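Local coordinates for small TOPRIM domain protein (Geobacillus stearothermophilus, PDB 2FCJ) that is of unknown function but consists largely of a Toprim domain, the fold shared by type IA and II topoisomerases and DnaG-type primases, and so probably acts on nucleic acids, at residues K6-E11 and A21-P26; D52-A57 and L102-D107; D46-Y51 and R72-A77. One frame throughout, in Å; residues are numbered along the deposited sequence. Where two conformers were deposited one is given.

How the interactions relate
Two contacts tie helix ends to one four-stranded parallel sheet, ordered 28-31, 6-10, 52-56, 78-80; the third joins two helix ends to each other over it. Interactions 1 and 2 have centres 8 Å apart and use the neighbouring central strands 6-10 and 52-56; they meet directly, N24 N probably bonding to D107 O. Interaction 3 lies about 15 to 16 Å from both centres, on the other face of the sheet, where the ends of helices 38-47 and 61-73 come together over V7, I9 and V53. Along the chain interaction 1 closes first, and interactions 2 and 3 then interleave. Helices 13-22 and 94-103 cover one face of this Toprim sheet, helices 38-47 and 61-73 the other.

Interaction 1 (K6-E11 and A21-P26)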
loop_
_atom_site.group_PDB
_atom_site.type_symbol
_atom_site.label_atom_id
_atom_site.label_comp_id
_atom_site.label_asym_id
_atom_site.label_seq_id
_atom_site.Cartn_x
_atom_site.Cartn_y
_atom_site.Cartn_z
ATOM N N LYS A 6 9.443 -3.844 5.451
ATOM C CA LYS A 6 8.489 -3.030 4.712
ATOM C C LYS A 6 7.141 -3.685 4.677
ATOM O O LYS A 6 7.023 -4.881 4.450
ATOM C CB LYS A 6 8.994 -2.807 3.302
ATOM C CG LYS A 6 10.291 -2.031 3.277
ATOM C CD LYS A 6 10.737 -1.783 1.850
ATOM C CE LYS A 6 12.189 -1.350 1.806
ATOM N NZ LYS A 6 12.533 -0.890 0.437
ATOM N N VAL A 7 6.116 -2.838 4.752
ATOM C CA VAL A 7 4.729 -3.264 4.734
ATOM C C VAL A 7 3.925 -2.290 3.870
ATOM O O VAL A 7 4.050 -1.068 4.043
ATOM C CB VAL A 7 4.138 -3.226 6.148
ATOM C CG1 VAL A 7 2.676 -3.676 6.126
ATOM C CG2 VAL A 7 4.957 -4.102 7.100
ATOM N N ILE A 8 3.157 -2.810 2.911
ATOM C CA ILE A 8 2.198 -2.001 2.151
ATOM C C ILE A 8 0.800 -2.468 2.501
ATOM O O ILE A 8 0.508 -3.663 2.450
ATOM C CB ILE A 8 2.429 -2.125 0.629
ATOM C CG1 ILE A 8 3.803 -1.576 0.268
ATOM C CG2 ILE A 8 1.356 -1.358 -0.182
ATOM C CD1 ILE A 8 4.241 -1.959 -1.116
ATOM N N ILE A 9 -0.062 -1.511 2.838
ATOM C CA ILE A 9 -1.461 -1.788 3.121
ATOM C C ILE A 9 -2.302 -1.261 1.981
ATOM O O ILE A 9 -2.089 -0.148 1.503
ATOM C CB ILE A 9 -1.880 -1.128 4.447
ATOM C CG1 ILE A 9 -0.974 -1.621 5.585
ATOM C CG2 ILE A 9 -3.352 -1.404 4.752
ATOM C CD1 ILE A 9 -1.125 -0.864 6.889
ATOM N N VAL A 10 -3.192 -2.107 1.479
ATOM C CA VAL A 10 -4.141 -1.742 0.425
ATOM C C VAL A 10 -5.538 -2.163 0.836
ATOM O O VAL A 10 -5.721 -2.941 1.784
ATOM C CB VAL A 10 -3.792 -2.436 -0.913
ATOM C CG1 VAL A 10 -2.418 -1.974 -1.425
ATOM C CG2 VAL A 10 -3.822 -3.954 -0.767
ATOM N N GLU A 11 -6.526 -1.672 0.094
ATOM C CA GLU A 11 -7.922 -1.905 0.445
ATOM C C GLU A 11 -8.475 -3.180 -0.183
ATOM O O GLU A 11 -9.332 -3.852 0.407
ATOM C CB GLU A 11 -8.789 -0.703 0.051
ATOM C CG GLU A 11 -10.262 -0.827 0.479
ATOM C CD GLU A 11 -11.040 0.479 0.328
ATOM O OE1 GLU A 11 -10.617 1.354 -0.464
ATOM O OE2 GLU A 11 -12.106 0.613 0.974
ATOM N N ALA A 21 2.934 -8.475 -7.573
ATOM C CA ALA A 21 3.481 -8.856 -8.869
ATOM C C ALA A 21 4.589 -7.918 -9.335
ATOM O O ALA A 21 5.487 -8.336 -10.067
ATOM C CB ALA A 21 2.373 -8.946 -9.915
ATOM N N VAL A 22 4.559 -6.662 -8.892
ATOM C CA VAL A 22 5.589 -5.728 -9.336
ATOM C C VAL A 22 6.828 -5.726 -8.460
ATOM O O VAL A 22 7.885 -5.263 -8.875
ATOM C CB VAL A 22 5.069 -4.294 -9.582
ATOM C CG1 VAL A 22 3.743 -4.327 -10.311
ATOM C CG2 VAL A 22 4.950 -3.529 -8.291
ATOM N N LEU A 23 6.699 -6.247 -7.242
ATOM C CA LEU A 23 7.771 -6.132 -6.268
ATOM C C LEU A 23 8.901 -7.120 -6.511
ATOM O O LEU A 23 8.673 -8.248 -6.946
ATOM C CB LEU A 23 7.227 -6.308 -4.852
ATOM C CG LEU A 23 6.441 -5.115 -4.321
ATOM C CD1 LEU A 23 5.700 -5.459 -3.045
ATOM C CD2 LEU A 23 7.372 -3.953 -4.129
ATOM N N ASN A 24 10.116 -6.676 -6.235
ATOM C CA ASN A 24 11.284 -7.546 -6.367
ATOM C C ASN A 24 12.008 -7.765 -5.042
ATOM O O ASN A 24 13.163 -8.182 -5.022
ATOM C CB ASN A 24 12.253 -6.987 -7.410
ATOM C CG ASN A 24 13.307 -7.997 -7.834
ATOM O OD1 ASN A 24 13.021 -9.178 -8.002
ATOM N ND2 ASN A 24 14.529 -7.524 -8.017
ATOM N N GLU A 25 11.345 -7.423 -3.942
ATOM C CA GLU A 25 11.829 -7.758 -2.607
ATOM C C GLU A 25 10.627 -8.236 -1.785
ATOM O O GLU A 25 9.481 -7.941 -2.128
ATOM C CB GLU A 25 12.467 -6.524 -1.964
ATOM C CG GLU A 25 11.523 -5.313 -1.818
ATOM C CD GLU A 25 12.155 -4.163 -1.063
ATOM O OE1 GLU A 25 12.701 -4.431 0.037
ATOM O OE2 GLU A 25 12.085 -2.990 -1.515
ATOM N N PRO A 26 10.873 -9.017 -0.720
ATOM C CA PRO A 26 9.766 -9.440 0.134
ATOM C C PRO A 26 9.164 -8.263 0.910
ATOM O O PRO A 26 9.884 -7.457 1.477
ATOM C CB PRO A 26 10.422 -10.441 1.095
ATOM C CG PRO A 26 11.850 -10.087 1.087
ATOM C CD PRO A 26 12.158 -9.590 -0.287
HETATM O O HOH W 1 14.927 -3.317 0.469
#
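L23 is the first residue to leave helical geometry at the end of helix 13-22, and its CD1 methyl comes within 4.3 Å of CD1 of I8, on strand 6-10. The touch is light, and other residues complete the apolar surroundings: L101 of helix 94-103 packs against both side chains, while V19 lies against I8 from within helix 13-22. Past N24 the chain reaches E25, where the contact turns polar. E25 holds CG between its backbone N and its carbonyl carbon (chi1 59°), then runs out extended and crosses the equally extended chain of K6 at about a right angle. The carboxylate thus lies across the far end of the lysine. K6 NZ gives a hydrogen bond to E25 OE2 at 2.9 Å, the core of a salt bridge; it comes in on the syn side and only 16° out of the carboxylate plane. The lysine's CE also lies close, 3.6 Å from E25 OE1. That second oxygen accepts from a water at a short 2.5 Å, and the same water is weakly linked to K6 NZ, which closes a small ring on one side of the ion pair. Two neighbours fix the pair further: the backbone N of D107 also donates to E25 OE2, and the ring of F106 forms a cation-pi contact with K6. Within this beta-alpha-beta unit, the turn between helix 13-22 and strand 28-31 is therefore pinned by charge as well as by methyl contact. With two donors on one oxygen, E25 would be expected to stay ionised, its negative charge balanced by K6.

Interaction 2 (D52-A57 and L102-D107); sequences DVYLLA and LRARFD
Y54 and F106 both set CG anti to their carbonyl carbon, beside the backbone N (chi1 -59° and -72°), and these torsions send the two rings past each other in opposite directions. They meet as an edge-to-face (T-shaped) pair, F106 coming from the Schellman motif that ends helix 94-103. The edge of F106 points at the face of Y54, with ring centroids 4.9 Å apart and planes inclined at 64°. F106 CE2 sits over the centre of the tyrosine ring, and CZ presses in closest, 3.5 Å from Y54 CD2. A104 adds its methyl obliquely, CB lying 4.3 Å from Y54 CE1. It is the Schellman turn that brings these groups round to strand 52-56: R105 takes positive phi as the C-prime residue, its N bonds back to L102 O, and F106 N reaches L101 O, which turns the chain so that F106 faces the strand. All three touching residues are buried. I8 and L23 pack on F106, and L80 of the edge strand 78-80 touches both Y54 and A104, so the contact joins the sheet to the end of this helix. The phenol is not left to apolar neighbours alone. Y54 OH donates to OD2 of D52 on its own strand at 2.8 Å, arriving on the syn side but tilted well out of the carboxylate plane. A phenylalanine in place of Y54 would probably leave D52 OD2 without this donor and break the water bridge to the helix end. That bridge is a single water, which donates to Y54 OH at 3.2 Å and to A104 O at 2.7 Å while lying 3.7 Å above the centre of the F106 ring.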
loop_
_atom_site.group_PDB
_atom_site.type_symbol
_atom_site.label_atom_id
_atom_site.label_comp_id
_atom_site.label_asym_id
_atom_site.label_seq_id
_atom_site.Cartn_x
_atom_site.Cartn_y
_atom_site.Cartn_z
ATOM N N ASP A 52 8.390 -0.416 8.524
ATOM C CA ASP A 52 8.354 0.685 7.580
ATOM C C ASP A 52 7.058 0.537 6.770
ATOM O O ASP A 52 6.984 -0.265 5.836
ATOM C CB ASP A 52 9.596 0.610 6.668
ATOM C CG ASP A 52 9.727 1.789 5.731
ATOM O OD1 ASP A 52 9.132 2.847 5.994
ATOM O OD2 ASP A 52 10.485 1.679 4.738
ATOM N N VAL A 53 6.037 1.311 7.124
ATOM C CA VAL A 53 4.673 1.001 6.701
ATOM C C VAL A 53 4.163 2.083 5.753
ATOM O O VAL A 53 4.383 3.280 5.982
ATOM C CB VAL A 53 3.731 0.917 7.917
ATOM C CG1 VAL A 53 2.323 0.552 7.488
ATOM C CG2 VAL A 53 4.244 -0.084 8.934
ATOM N N TYR A 54 3.446 1.640 4.718
ATOM C CA TYR A 54 2.915 2.498 3.668
ATOM C C TYR A 54 1.461 2.134 3.457
ATOM O O TYR A 54 1.093 0.957 3.548
ATOM C CB TYR A 54 3.664 2.278 2.357
ATOM C CG TYR A 54 5.151 2.548 2.458
ATOM C CD1 TYR A 54 5.680 3.764 2.077
ATOM C CD2 TYR A 54 6.011 1.603 2.991
ATOM C CE1 TYR A 54 7.047 4.011 2.178
ATOM C CE2 TYR A 54 7.373 1.845 3.086
ATOM C CZ TYR A 54 7.869 3.049 2.685
ATOM O OH TYR A 54 9.228 3.273 2.781
ATOM N N LEU A 55 0.651 3.132 3.146
ATOM C CA LEU A 55 -0.735 2.937 2.733
ATOM C C LEU A 55 -0.912 3.415 1.293
ATOM O O LEU A 55 -0.642 4.583 0.979
ATOM C CB LEU A 55 -1.673 3.736 3.646
ATOM C CG LEU A 55 -3.135 3.713 3.224
ATOM C CD1 LEU A 55 -3.770 2.349 3.388
ATOM C CD2 LEU A 55 -3.905 4.760 4.006
ATOM N N LEU A 56 -1.390 2.515 0.438
ATOM C CA LEU A 56 -1.669 2.806 -0.969
ATOM C C LEU A 56 -3.156 2.616 -1.258
ATOM O O LEU A 56 -3.624 1.482 -1.343
ATOM C CB LEU A 56 -0.834 1.891 -1.876
ATOM C CG LEU A 56 -1.080 2.020 -3.390
ATOM C CD1 LEU A 56 -0.720 3.412 -3.902
ATOM C CD2 LEU A 56 -0.348 0.931 -4.164
ATOM N N ALA A 57 -3.896 3.720 -1.351
ATOM C CA ALA A 57 -5.341 3.672 -1.481
ATOM C C ALA A 57 -5.737 4.320 -2.792
ATOM O O ALA A 57 -5.001 5.151 -3.330
ATOM C CB ALA A 57 -6.004 4.416 -0.325
ATOM N N LEU A 102 8.781 2.496 -6.808
ATOM C CA LEU A 102 10.188 2.805 -6.975
ATOM C C LEU A 102 10.528 4.167 -6.392
ATOM O O LEU A 102 11.580 4.341 -5.776
ATOM C CB LEU A 102 10.537 2.773 -8.454
ATOM C CG LEU A 102 11.997 3.109 -8.728
ATOM C CD1 LEU A 102 12.944 2.069 -8.113
ATOM C CD2 LEU A 102 12.196 3.224 -10.230
ATOM N N ARG A 103 9.664 5.150 -6.609
ATOM C CA ARG A 103 9.849 6.474 -6.020
ATOM C C ARG A 103 9.919 6.396 -4.495
ATOM O O ARG A 103 10.633 7.168 -3.857
ATOM C CB ARG A 103 8.709 7.409 -6.452
ATOM C CG ARG A 103 8.809 8.836 -5.917
ATOM C CD ARG A 103 7.647 9.702 -6.426
ATOM N NE ARG A 103 6.339 9.133 -6.102
ATOM C CZ ARG A 103 5.189 9.547 -6.626
ATOM N NH1 ARG A 103 5.176 10.547 -7.497
ATOM N NH2 ARG A 103 4.046 8.970 -6.274
ATOM N N ALA A 104 9.184 5.452 -3.912
ATOM C CA ALA A 104 9.211 5.235 -2.468
ATOM C C ALA A 104 10.309 4.262 -2.016
ATOM O O ALA A 104 10.321 3.825 -0.874
ATOM C CB ALA A 104 7.832 4.754 -1.992
ATOM N N ARG A 105 11.218 3.922 -2.924
ATOM C CA ARG A 105 12.391 3.105 -2.591
ATOM C C ARG A 105 12.141 1.609 -2.425
ATOM O O ARG A 105 12.955 0.910 -1.834
ATOM C CB ARG A 105 13.139 3.681 -1.381
ATOM C CG ARG A 105 13.773 5.035 -1.657
ATOM C CD ARG A 105 14.479 5.590 -0.431
ATOM N NE ARG A 105 14.550 7.048 -0.462
ATOM C CZ ARG A 105 13.603 7.850 0.010
ATOM N NH1 ARG A 105 12.511 7.339 0.561
ATOM N NH2 ARG A 105 13.747 9.165 -0.063
ATOM N N PHE A 106 11.083 1.092 -3.050
ATOM C CA PHE A 106 10.911 -0.333 -3.185
ATOM C C PHE A 106 11.692 -0.858 -4.391
ATOM O O PHE A 106 11.675 -0.245 -5.491
ATOM C CB PHE A 106 9.432 -0.659 -3.369
ATOM C CG PHE A 106 8.607 -0.470 -2.123
ATOM C CD1 PHE A 106 8.461 -1.510 -1.228
ATOM C CD2 PHE A 106 8.003 0.744 -1.832
ATOM C CE1 PHE A 106 7.690 -1.363 -0.081
ATOM C CE2 PHE A 106 7.271 0.892 -0.663
ATOM C CZ PHE A 106 7.122 -0.163 0.202
ATOM N N ASP A 107 12.236 -2.068 -4.246
ATOM C CA ASP A 107 12.738 -2.846 -5.379
ATOM C C ASP A 107 11.571 -3.352 -6.196
ATOM O O ASP A 107 10.744 -4.112 -5.696
ATOM C CB ASP A 107 13.499 -4.076 -4.885
ATOM C CG ASP A 107 14.815 -3.735 -4.234
ATOM O OD1 ASP A 107 15.171 -2.544 -4.182
ATOM O OD2 ASP A 107 15.517 -4.677 -3.808
HETATM O O HOH W 2 10.815 1.583 0.582
#

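Interaction 3 (D46-Y51 and R72-A77); sequences DELEGY and RMFPEA
L48 and F74 form the close part of this contact: CD1 of the leucine meets CZ of the phenylalanine at 4.2 Å, near the ring plane, so the methyl abuts an edge and not a face. F74 places CG anti to its backbone N (chi1 -163°), which swings the ring across the line of the L48 side chain at about a right angle. One face of that ring is covered within its own turn by A77, whose CB stands 4.2 Å above the centre. The other leucine methyl, CD2, lies over the rim of the Y51 ring. Beneath them V53 of strand 52-56 touches L48, F74 and A77, while L41 and A45 of helix 38-47 close in on F74. The surface side is looser. The carboxylates of E49 and E76 come together with E49 OE1 and E76 OE2 4.3 Å apart, like charges that do not bond directly. A water between them donates to both, at 3.0 Å to E49 OE1 and 2.6 Å to E76 OE2, which probably eases the repulsion on this solvent side. A type II turn from L48 to Y51, with G50 at positive phi, faces a type I turn from F74 to A77. Each turn follows a helix and leads toward a strand, 52-56 and 78-80 respectively. Adjacent helices finishing side by side over one face of a parallel sheet, before their chains re-enter it, are what successive beta-alpha-beta crossovers produce in the Rossmann-like Toprim fold.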
loop_
_atom_site.group_PDB
_atom_site.type_symbol
_atom_site.label_atom_id
_atom_site.label_comp_id
_atom_site.label_asym_id
_atom_site.label_seq_id
_atom_site.Cartn_x
_atom_site.Cartn_y
_atom_site.Cartn_z
ATOM N N ASP A 46 -0.022 -1.499 16.436
ATOM C CA ASP A 46 0.766 -2.043 17.530
ATOM C C ASP A 46 1.732 -3.112 17.017
ATOM O O ASP A 46 2.928 -3.114 17.348
ATOM C CB ASP A 46 -0.151 -2.642 18.598
ATOM C CG ASP A 46 -0.826 -1.582 19.466
ATOM O OD1 ASP A 46 -0.401 -0.407 19.423
ATOM O OD2 ASP A 46 -1.740 -1.945 20.240
ATOM N N GLU A 47 1.205 -4.036 16.221
ATOM C CA GLU A 47 2.011 -5.122 15.683
ATOM C C GLU A 47 3.133 -4.594 14.802
ATOM O O GLU A 47 4.243 -5.144 14.810
ATOM C CB GLU A 47 1.140 -6.093 14.887
ATOM C CG GLU A 47 0.234 -6.970 15.736
ATOM C CD GLU A 47 -0.724 -7.775 14.887
ATOM O OE1 GLU A 47 -1.009 -7.339 13.750
ATOM O OE2 GLU A 47 -1.194 -8.833 15.354
ATOM N N LEU A 48 2.873 -3.486 14.116
ATOM C CA LEU A 48 3.811 -2.992 13.114
ATOM C C LEU A 48 4.747 -1.906 13.646
ATOM O O LEU A 48 5.461 -1.274 12.877
ATOM C CB LEU A 48 3.071 -2.510 11.864
ATOM C CG LEU A 48 2.361 -3.627 11.085
ATOM C CD1 LEU A 48 1.562 -3.069 9.920
ATOM C CD2 LEU A 48 3.298 -4.751 10.650
ATOM N N GLU A 49 4.786 -1.713 14.961
ATOM C CA GLU A 49 5.778 -0.790 15.517
ATOM C C GLU A 49 7.186 -1.187 15.089
ATOM O O GLU A 49 7.572 -2.353 15.205
ATOM C CB GLU A 49 5.687 -0.714 17.045
ATOM C CG GLU A 49 6.813 0.092 17.704
ATOM C CD GLU A 49 6.896 1.538 17.232
ATOM O OE1 GLU A 49 5.835 2.168 17.043
ATOM O OE2 GLU A 49 8.032 2.066 17.132
ATOM N N GLY A 50 7.954 -0.237 14.571
ATOM C CA GLY A 50 9.322 -0.528 14.153
ATOM C C GLY A 50 9.419 -0.950 12.701
ATOM O O GLY A 50 10.504 -0.951 12.123
ATOM N N TYR A 51 8.270 -1.200 12.068
ATOM C CA TYR A 51 8.245 -1.528 10.648
ATOM C C TYR A 51 8.142 -0.267 9.815
ATOM O O TYR A 51 7.817 0.820 10.322
ATOM C CB TYR A 51 7.055 -2.421 10.310
ATOM C CG TYR A 51 7.253 -3.868 10.674
ATOM C CD1 TYR A 51 7.477 -4.826 9.695
ATOM C CD2 TYR A 51 7.206 -4.280 11.999
ATOM C CE1 TYR A 51 7.627 -6.155 10.031
ATOM C CE2 TYR A 51 7.353 -5.611 12.339
ATOM C CZ TYR A 51 7.590 -6.538 11.348
ATOM O OH TYR A 51 7.753 -7.870 11.678
ATOM N N ARG A 72 -5.864 9.286 11.617
ATOM C CA ARG A 72 -6.354 9.331 12.997
ATOM C C ARG A 72 -5.814 8.162 13.837
ATOM O O ARG A 72 -5.382 8.356 14.973
ATOM C CB ARG A 72 -7.887 9.358 12.998
ATOM C CG ARG A 72 -8.546 9.282 14.377
ATOM C CD ARG A 72 -10.071 9.464 14.300
ATOM N NE ARG A 72 -10.705 8.523 13.376
ATOM C CZ ARG A 72 -11.076 7.282 13.696
ATOM N NH1 ARG A 72 -10.901 6.838 14.933
ATOM N NH2 ARG A 72 -11.636 6.490 12.784
ATOM N N MET A 73 -5.849 6.953 13.278
ATOM C CA MET A 73 -5.535 5.725 14.045
ATOM C C MET A 73 -4.084 5.227 13.894
ATOM O O MET A 73 -3.591 4.464 14.729
ATOM C CB MET A 73 -6.498 4.593 13.649
ATOM C CG MET A 73 -7.969 4.853 13.952
ATOM S SD MET A 73 -8.314 4.920 15.721
ATOM C CE MET A 73 -7.642 3.349 16.292
ATOM N N PHE A 74 -3.460 5.552 12.767
ATOM C CA PHE A 74 -2.188 4.918 12.408
ATOM C C PHE A 74 -1.334 5.958 11.703
ATOM O O PHE A 74 -0.995 5.804 10.540
ATOM C CB PHE A 74 -2.480 3.735 11.490
ATOM C CG PHE A 74 -1.337 2.735 11.349
ATOM C CD1 PHE A 74 -0.064 2.982 11.867
ATOM C CD2 PHE A 74 -1.545 1.551 10.655
ATOM C CE1 PHE A 74 0.976 2.035 11.698
ATOM C CE2 PHE A 74 -0.522 0.636 10.480
ATOM C CZ PHE A 74 0.728 0.872 11.015
ATOM N N PRO A 75 -0.993 7.039 12.406
ATOM C CA PRO A 75 -0.272 8.155 11.792
ATOM C C PRO A 75 1.137 7.770 11.312
ATOM O O PRO A 75 1.710 8.458 10.474
ATOM C CB PRO A 75 -0.218 9.185 12.932
ATOM C CG PRO A 75 -0.352 8.367 14.186
ATOM C CD PRO A 75 -1.331 7.306 13.819
ATOM N N GLU A 76 1.627 6.618 11.762
ATOM C CA GLU A 76 2.979 6.162 11.442
ATOM C C GLU A 76 3.069 5.746 9.995
ATOM O O GLU A 76 4.166 5.720 9.428
ATOM C CB GLU A 76 3.357 4.962 12.326
ATOM C CG GLU A 76 3.522 5.288 13.785
ATOM C CD GLU A 76 2.298 4.956 14.610
ATOM O OE1 GLU A 76 1.154 5.078 14.113
ATOM O OE2 GLU A 76 2.468 4.585 15.783
ATOM N N ALA A 77 1.933 5.354 9.422
ATOM C CA ALA A 77 1.906 4.844 8.065
ATOM C C ALA A 77 2.079 5.975 7.071
ATOM O O ALA A 77 1.371 6.992 7.134
ATOM C CB ALA A 77 0.601 4.111 7.805
HETATM O O HOH W 3 4.611 4.927 17.215
HETATM O O HOH W 4 5.982 3.251 9.398
#